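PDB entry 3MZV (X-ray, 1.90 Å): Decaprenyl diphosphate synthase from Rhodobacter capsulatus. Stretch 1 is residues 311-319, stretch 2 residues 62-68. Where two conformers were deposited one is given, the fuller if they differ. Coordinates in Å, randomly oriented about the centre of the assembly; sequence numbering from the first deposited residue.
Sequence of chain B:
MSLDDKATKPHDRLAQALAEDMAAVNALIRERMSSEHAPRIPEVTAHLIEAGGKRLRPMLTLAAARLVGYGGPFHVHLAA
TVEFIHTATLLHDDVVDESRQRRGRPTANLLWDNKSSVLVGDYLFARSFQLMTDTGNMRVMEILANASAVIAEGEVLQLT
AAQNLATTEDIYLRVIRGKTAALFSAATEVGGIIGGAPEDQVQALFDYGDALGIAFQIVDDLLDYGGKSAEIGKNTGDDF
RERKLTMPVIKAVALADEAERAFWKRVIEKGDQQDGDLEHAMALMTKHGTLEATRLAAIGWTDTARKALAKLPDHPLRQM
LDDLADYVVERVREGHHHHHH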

# COMPACT_ATOMS: atom_id res chain seq x y z
N LYS B 311 -13.29 23.50 -22.61
CA LYS B 311 -13.05 24.59 -21.64
C LYS B 311 -11.59 24.92 -21.42
O LYS B 311 -11.28 25.84 -20.67
CB LYS B 311 -13.73 24.30 -20.29
CG LYS B 311 -15.29 24.27 -20.33
CD LYS B 311 -15.82 22.86 -20.65
CE LYS B 311 -17.26 22.70 -20.15
NZ LYS B 311 -17.80 21.30 -20.24
N LEU B 312 -10.69 24.20 -22.08
CA LEU B 312 -9.27 24.40 -21.86
C LEU B 312 -8.68 25.31 -22.97
O LEU B 312 -9.30 25.46 -24.02
CB LEU B 312 -8.60 23.04 -21.77
CG LEU B 312 -9.23 22.19 -20.63
CD1 LEU B 312 -8.75 20.78 -20.68
CD2 LEU B 312 -8.95 22.81 -19.27
N PRO B 313 -7.50 25.91 -22.73
CA PRO B 313 -6.96 26.84 -23.71
C PRO B 313 -6.53 26.14 -24.98
O PRO B 313 -6.19 24.94 -24.94
CB PRO B 313 -5.74 27.45 -23.01
CG PRO B 313 -5.55 26.77 -21.80
CD PRO B 313 -6.72 25.90 -21.49
N ASP B 314 -6.56 26.87 -26.09
CA ASP B 314 -6.25 26.25 -27.37
C ASP B 314 -4.72 26.16 -27.59
O ASP B 314 -4.15 26.88 -28.39
CB ASP B 314 -6.96 26.99 -28.52
CG ASP B 314 -6.98 26.20 -29.79
OD1 ASP B 314 -6.79 24.96 -29.70
OD2 ASP B 314 -7.22 26.79 -30.86
N HIS B 315 -4.10 25.21 -26.89
CA HIS B 315 -2.67 24.97 -26.82
C HIS B 315 -2.44 23.70 -27.67
O HIS B 315 -3.33 22.86 -27.81
CB HIS B 315 -2.32 24.74 -25.33
CG HIS B 315 -0.87 24.59 -25.03
ND1 HIS B 315 -0.17 23.42 -25.26
CD2 HIS B 315 0.03 25.46 -24.51
CE1 HIS B 315 1.09 23.58 -24.91
NE2 HIS B 315 1.24 24.81 -24.46
N PRO B 316 -1.24 23.54 -28.23
CA PRO B 316 -1.00 22.30 -28.98
C PRO B 316 -1.31 21.03 -28.16
O PRO B 316 -1.66 20.01 -28.72
CB PRO B 316 0.49 22.38 -29.35
CG PRO B 316 0.87 23.85 -29.19
CD PRO B 316 -0.06 24.43 -28.19
N LEU B 317 -1.13 21.10 -26.85
CA LEU B 317 -1.39 19.95 -26.00
C LEU B 317 -2.87 19.63 -25.92
O LEU B 317 -3.22 18.48 -25.78
CB LEU B 317 -0.82 20.15 -24.60
CG LEU B 317 0.70 20.07 -24.46
CD1 LEU B 317 1.09 20.53 -23.07
CD2 LEU B 317 1.25 18.64 -24.75
N ARG B 318 -3.73 20.64 -26.02
CA ARG B 318 -5.15 20.35 -26.06
C ARG B 318 -5.49 19.48 -27.28
O ARG B 318 -6.18 18.48 -27.13
CB ARG B 318 -6.01 21.61 -26.07
CG ARG B 318 -7.43 21.34 -25.70
CD ARG B 318 -8.29 22.54 -25.79
NE ARG B 318 -8.65 22.79 -27.18
CZ ARG B 318 -9.35 23.85 -27.61
NH1 ARG B 318 -9.80 24.78 -26.77
NH2 ARG B 318 -9.63 23.96 -28.90
N GLN B 319 -4.97 19.83 -28.44
CA GLN B 319 -5.23 19.04 -29.64
C GLN B 319 -4.63 17.63 -29.50
O GLN B 319 -5.25 16.67 -29.89
CB GLN B 319 -4.74 19.75 -30.90
CG GLN B 319 -5.30 19.18 -32.20
CD GLN B 319 -4.41 18.08 -32.78
OE1 GLN B 319 -3.21 18.05 -32.52
NE2 GLN B 319 -5.00 17.18 -33.57
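Stretch 2 (62-68) LAAARLV

Residues 62-67 are the last turn and a half of a helix that begins earlier in the chain, and Val68 is the first residue to leave helical phi/psi. The amide N of Leu67 donates a hydrogen bond to O of Ala63 (2.7 Å). This helix end rests on the loop of stretch 1 and on the start of the helix that follows it, with the CA atoms of Leu317 and Leu67 5.8 Å apart and those of Pro313 and Val68 7.2 Å apart. No hydrogen bond crosses between the stretches, so the contact is one of packing.

Leu67 gives up the most surface, 127 Å². Its CA-to-CB bond points sideways, but with chi1 t and chi2 p the end of the side chain comes nearer to stretch 1. There CD1 lies a tight 3.1 Å from CB of His315 and 4.1 Å from CB of Arg318, while CD2 meets CD1 of Leu312 at 4.2 Å. A branched, flexible apolar side chain suits this place, since CD1 reaches His315 and CD2 reaches Leu312, while both lie near CB of Arg318.

The CA-to-CB bond of Leu317, which has 72 Å² covered, points toward the helix. Its CB is 4.2 Å from CB of Leu67, its CD1 is 3.4 Å from CB of Arg66, and its CD2 is 4.4 Å from CB of Ala63. CD1 of Leu317 also lies 3.5 Å from the carbonyl O of Ala63. Arg66 contributes the aliphatic base of its side chain, while its end leads away to polar partners elsewhere in the structure.

Pro313 offers a compact apolar ring, its CG 3.6 Å from the carbonyl O of Leu67 and 4.4 Å from CD1 of Leu67. His315 plays two parts: ND1 caps the new helix by accepting from the amide N of Leu317 (3.0 Å), and one face of its ring is covered by CA of Leu67 and the carbonyl O of Arg66.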

# COMPACT_ATOMS: atom_id res chain seq x y z
N LEU B 62 1.77 15.55 -16.82
CA LEU B 62 2.66 16.51 -17.48
C LEU B 62 1.90 17.37 -18.50
O LEU B 62 2.07 18.58 -18.52
CB LEU B 62 3.76 15.77 -18.22
CG LEU B 62 4.70 14.92 -17.36
CD1 LEU B 62 5.67 14.18 -18.31
CD2 LEU B 62 5.42 15.77 -16.31
N ALA B 63 1.10 16.73 -19.36
CA ALA B 63 0.35 17.45 -20.38
C ALA B 63 -0.63 18.47 -19.77
O ALA B 63 -0.73 19.63 -20.25
CB ALA B 63 -0.39 16.45 -21.35
N ALA B 64 -1.34 18.05 -18.74
CA ALA B 64 -2.30 18.94 -18.07
C ALA B 64 -1.59 20.17 -17.44
O ALA B 64 -2.07 21.30 -17.63
CB ALA B 64 -3.12 18.18 -17.00
N ALA B 65 -0.48 19.95 -16.76
CA ALA B 65 0.24 21.04 -16.14
C ALA B 65 0.77 22.03 -17.21
O ALA B 65 0.55 23.23 -17.11
CB ALA B 65 1.41 20.50 -15.25
N ARG B 66 1.40 21.50 -18.26
CA ARG B 66 1.98 22.33 -19.34
C ARG B 66 0.86 23.00 -20.15
O ARG B 66 1.01 24.14 -20.59
CB ARG B 66 2.87 21.49 -20.28
CG ARG B 66 4.16 20.95 -19.67
CD ARG B 66 5.17 22.03 -19.50
NE ARG B 66 6.48 21.53 -19.08
CZ ARG B 66 7.56 22.31 -18.91
NH1 ARG B 66 7.50 23.61 -19.18
NH2 ARG B 66 8.71 21.79 -18.50
N LEU B 67 -0.26 22.32 -20.32
CA LEU B 67 -1.39 22.91 -21.01
C LEU B 67 -1.95 24.18 -20.33
O LEU B 67 -2.45 25.08 -21.01
CB LEU B 67 -2.53 21.87 -21.20
CG LEU B 67 -3.87 22.30 -21.77
CD1 LEU B 67 -3.66 23.05 -23.10
CD2 LEU B 67 -4.76 21.07 -21.99
N VAL B 68 -1.93 24.24 -19.01
CA VAL B 68 -2.41 25.43 -18.32
C VAL B 68 -1.26 26.44 -18.06
O VAL B 68 -1.41 27.40 -17.28
CB VAL B 68 -3.19 25.07 -17.03
CG1 VAL B 68 -4.41 24.22 -17.36
CG2 VAL B 68 -2.27 24.40 -16.00